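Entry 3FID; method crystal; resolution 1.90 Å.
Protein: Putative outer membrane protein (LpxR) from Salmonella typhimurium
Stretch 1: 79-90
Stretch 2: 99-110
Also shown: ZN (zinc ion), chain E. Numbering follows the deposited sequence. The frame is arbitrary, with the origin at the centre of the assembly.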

# COMPACT_ATOMS: atom_id res chain seq x y z
N PHE A 79 13.99 -7.68 9.24
CA PHE A 79 12.81 -7.06 9.86
C PHE A 79 12.94 -5.52 9.80
O PHE A 79 14.03 -4.95 10.04
CB PHE A 79 12.60 -7.56 11.30
CG PHE A 79 11.93 -8.92 11.40
CD1 PHE A 79 10.55 -9.06 11.21
CD2 PHE A 79 12.68 -10.05 11.68
CE1 PHE A 79 9.93 -10.32 11.29
CE2 PHE A 79 12.08 -11.34 11.78
CZ PHE A 79 10.72 -11.49 11.59
N SER A 80 11.85 -4.83 9.47
CA SER A 80 11.81 -3.37 9.55
C SER A 80 10.37 -2.87 9.70
O SER A 80 9.42 -3.60 9.49
CB SER A 80 12.48 -2.69 8.33
OG SER A 80 11.71 -2.90 7.14
N ALA A 81 10.21 -1.61 10.09
CA ALA A 81 8.89 -0.98 10.03
C ALA A 81 8.99 0.48 9.64
O ALA A 81 10.02 1.14 9.85
CB ALA A 81 8.12 -1.15 11.37
N PHE A 82 7.91 0.97 9.04
CA PHE A 82 7.81 2.32 8.54
C PHE A 82 6.58 2.93 9.23
O PHE A 82 5.48 2.46 9.04
CB PHE A 82 7.63 2.23 7.02
CG PHE A 82 7.37 3.56 6.34
CD1 PHE A 82 7.96 4.74 6.78
CD2 PHE A 82 6.58 3.58 5.18
CE1 PHE A 82 7.76 5.94 6.10
CE2 PHE A 82 6.36 4.78 4.50
CZ PHE A 82 6.95 5.96 4.96
N LEU A 83 6.79 3.96 10.04
CA LEU A 83 5.70 4.66 10.75
C LEU A 83 5.59 6.05 10.15
O LEU A 83 6.59 6.75 10.04
CB LEU A 83 6.04 4.78 12.23
CG LEU A 83 5.04 5.54 13.12
CD1 LEU A 83 3.69 4.78 13.36
CD2 LEU A 83 5.81 5.75 14.43
N HIS A 84 4.40 6.45 9.72
CA HIS A 84 4.33 7.68 8.90
C HIS A 84 3.03 8.43 9.07
O HIS A 84 2.02 7.87 9.45
CB HIS A 84 4.62 7.39 7.42
CG HIS A 84 3.88 6.20 6.86
ND1 HIS A 84 2.93 6.30 5.87
CD2 HIS A 84 3.99 4.88 7.13
CE1 HIS A 84 2.49 5.10 5.56
NE2 HIS A 84 3.10 4.22 6.33
N THR A 85 3.09 9.74 8.83
CA THR A 85 1.89 10.54 8.86
C THR A 85 2.04 11.54 7.74
O THR A 85 3.14 11.92 7.41
CB THR A 85 1.66 11.24 10.25
OG1 THR A 85 0.45 12.00 10.21
CG2 THR A 85 2.83 12.13 10.65
N GLY A 86 0.94 12.00 7.17
CA GLY A 86 1.11 13.05 6.20
C GLY A 86 -0.19 13.70 5.76
O GLY A 86 -1.24 13.40 6.29
N LEU A 87 -0.06 14.55 4.75
CA LEU A 87 -1.16 15.29 4.17
C LEU A 87 -1.08 15.13 2.66
O LEU A 87 0.02 15.01 2.10
CB LEU A 87 -0.98 16.77 4.50
CG LEU A 87 -1.26 17.21 5.94
CD1 LEU A 87 -0.66 18.60 6.15
CD2 LEU A 87 -2.77 17.17 6.24
N GLU A 88 -2.24 15.15 2.00
CA GLU A 88 -2.27 15.02 0.55
C GLU A 88 -3.42 15.81 -0.08
O GLU A 88 -4.53 15.78 0.43
CB GLU A 88 -2.46 13.56 0.21
CG GLU A 88 -2.29 13.20 -1.24
CD GLU A 88 -2.84 11.83 -1.50
OE1 GLU A 88 -4.06 11.71 -1.74
OE2 GLU A 88 -2.05 10.86 -1.43
N TRP A 89 -3.13 16.46 -1.21
CA TRP A 89 -4.13 17.11 -2.05
C TRP A 89 -4.54 16.12 -3.16
O TRP A 89 -3.68 15.55 -3.81
CB TRP A 89 -3.50 18.38 -2.64
CG TRP A 89 -4.40 19.18 -3.51
CD1 TRP A 89 -4.36 19.28 -4.87
CD2 TRP A 89 -5.47 20.01 -3.07
NE1 TRP A 89 -5.36 20.13 -5.32
CE2 TRP A 89 -6.06 20.59 -4.23
CE3 TRP A 89 -6.01 20.32 -1.81
CZ2 TRP A 89 -7.14 21.46 -4.17
CZ3 TRP A 89 -7.11 21.19 -1.75
CH2 TRP A 89 -7.66 21.76 -2.93
N ASN A 90 -5.83 15.90 -3.35
CA ASN A 90 -6.35 14.98 -4.39
C ASN A 90 -7.40 15.73 -5.21
O ASN A 90 -8.40 16.14 -4.66
CB ASN A 90 -7.01 13.76 -3.72
CG ASN A 90 -7.52 12.71 -4.72
OD1 ASN A 90 -7.12 12.66 -5.87
ND2 ASN A 90 -8.39 11.85 -4.25
N TYR A 99 -5.06 14.70 -10.41
CA TYR A 99 -3.71 14.72 -9.83
C TYR A 99 -3.73 14.69 -8.29
O TYR A 99 -4.72 15.06 -7.64
CB TYR A 99 -2.87 15.88 -10.37
CG TYR A 99 -3.31 17.22 -9.85
CD1 TYR A 99 -2.67 17.80 -8.75
CD2 TYR A 99 -4.37 17.91 -10.45
CE1 TYR A 99 -3.08 19.04 -8.25
CE2 TYR A 99 -4.81 19.14 -9.95
CZ TYR A 99 -4.15 19.70 -8.85
OH TYR A 99 -4.55 20.91 -8.36
N ARG A 100 -2.60 14.27 -7.73
CA ARG A 100 -2.42 14.18 -6.28
C ARG A 100 -1.04 14.65 -5.93
O ARG A 100 -0.09 14.41 -6.67
CB ARG A 100 -2.58 12.74 -5.80
CG ARG A 100 -3.99 12.28 -5.81
CD ARG A 100 -4.18 11.27 -4.73
NE ARG A 100 -4.10 9.96 -5.27
CZ ARG A 100 -3.56 8.93 -4.63
NH1 ARG A 100 -3.03 9.05 -3.40
NH2 ARG A 100 -3.53 7.78 -5.24
N LEU A 101 -0.92 15.31 -4.78
CA LEU A 101 0.36 15.84 -4.32
C LEU A 101 0.37 15.66 -2.82
O LEU A 101 -0.54 16.12 -2.16
CB LEU A 101 0.47 17.34 -4.65
CG LEU A 101 0.75 17.73 -6.10
CD1 LEU A 101 0.54 19.23 -6.29
CD2 LEU A 101 2.18 17.33 -6.45
N GLY A 102 1.40 15.02 -2.28
CA GLY A 102 1.42 14.73 -0.85
C GLY A 102 2.81 14.77 -0.24
O GLY A 102 3.82 14.64 -0.94
N THR A 103 2.85 14.96 1.08
CA THR A 103 4.10 14.88 1.83
C THR A 103 3.88 14.11 3.12
O THR A 103 2.92 14.41 3.84
CB THR A 103 4.65 16.29 2.17
OG1 THR A 103 4.82 17.04 0.96
CG2 THR A 103 6.02 16.19 2.86
N ASP A 104 4.75 13.12 3.39
CA ASP A 104 4.80 12.39 4.67
C ASP A 104 6.02 12.79 5.47
O ASP A 104 7.05 13.14 4.89
CB ASP A 104 4.92 10.86 4.46
CG ASP A 104 3.58 10.19 4.31
OD1 ASP A 104 3.45 9.00 4.70
OD2 ASP A 104 2.63 10.85 3.81
N ILE A 105 5.91 12.72 6.78
CA ILE A 105 7.09 12.60 7.62
C ILE A 105 7.02 11.23 8.27
O ILE A 105 5.95 10.70 8.55
CB ILE A 105 7.18 13.72 8.68
CG1 ILE A 105 5.85 13.85 9.44
CG2 ILE A 105 7.58 15.02 7.97
CD1 ILE A 105 5.79 15.02 10.49
N GLY A 106 8.18 10.62 8.45
CA GLY A 106 8.19 9.36 9.15
C GLY A 106 9.56 8.85 9.51
O GLY A 106 10.59 9.56 9.38
N VAL A 107 9.55 7.60 9.94
CA VAL A 107 10.78 6.89 10.37
C VAL A 107 10.72 5.42 9.94
O VAL A 107 9.65 4.79 9.97
CB VAL A 107 11.06 7.01 11.91
CG1 VAL A 107 9.86 6.53 12.77
CG2 VAL A 107 12.41 6.29 12.30
N ILE A 108 11.86 4.91 9.48
CA ILE A 108 12.07 3.46 9.36
C ILE A 108 13.18 3.13 10.35
O ILE A 108 14.24 3.77 10.32
CB ILE A 108 12.52 3.08 7.92
CG1 ILE A 108 11.40 3.40 6.91
CG2 ILE A 108 12.89 1.61 7.85
CD1 ILE A 108 11.85 3.41 5.43
N GLY A 109 12.95 2.14 11.20
CA GLY A 109 13.92 1.79 12.24
C GLY A 109 13.19 1.32 13.47
O GLY A 109 11.95 1.22 13.46
N PRO A 110 13.92 1.00 14.55
CA PRO A 110 13.26 0.60 15.81
C PRO A 110 12.18 1.61 16.31
O PRO A 110 11.16 1.20 16.86
CB PRO A 110 14.43 0.53 16.80
CG PRO A 110 15.57 0.18 15.97
CD PRO A 110 15.40 0.92 14.66
ZN ZN E . 2.08 7.86 4.76
O HOH W 1 0.84 12.21 2.20
O HOH W 2 1.95 6.97 2.68

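Strands 80-90 and 99-108 run antiparallel, with 170° between their directions, and the two stretches bury 938 Å² between them, both sides summed. The backbone ladder is regular. L83 pairs with V107, T85 with I105, L87 with T103 and W89 with L101, each through two N-H to O hydrogen bonds. W89 N to L101 O is 2.8 Å, and L101 N returns to W89 O at 2.9 Å. Near I108 the ladder loosens: G109 N gives A81 O a weak bond of 3.4 Å.

W89 has the largest area covered by the other stretch. Its side chain lies on the same face as L83, T85 and L87. Its indole NE1 donates to Y99 OH at 3.2 Å, and the hydroxyl sits at the edge of the ring. The rings also touch, with W89 CD1 3.6 Å from Y99 CE1. Their planes meet obliquely, at 44°. The indole thus combines a polar bond with apolar contact.

R100 comes next, on the opposite face. Its guanidinium forms a salt bridge with E88, two residues from its bridge partner N90. R100 NH1 donates to E88 OE2 at 2.8 Å, and a weak bond joins R100 NH1 to E88 OE1 at 3.3 Å. The carboxylate of E88 offsets the positive charge of R100, which is buried. N90 OD1 approaches the aliphatic part of the same side chain, 3.2 Å from R100 CG.

D104 follows R100 in covered area and shares its face. D104 OD1 binds zinc at 1.8 Å, and H84 ND1 binds it at 2.1 Å. The two ligand atoms, H84 ND1 and D104 OD1, are 3.0 Å apart because they share the metal; they are not hydrogen-bonded. Opposite D104 is G86, where a CB would lie 2.2 Å from D104 OD2, a clash. Water 1 lies 2.8 Å from D104 OD2 and 2.9 Å from L87 O, and can donate to either.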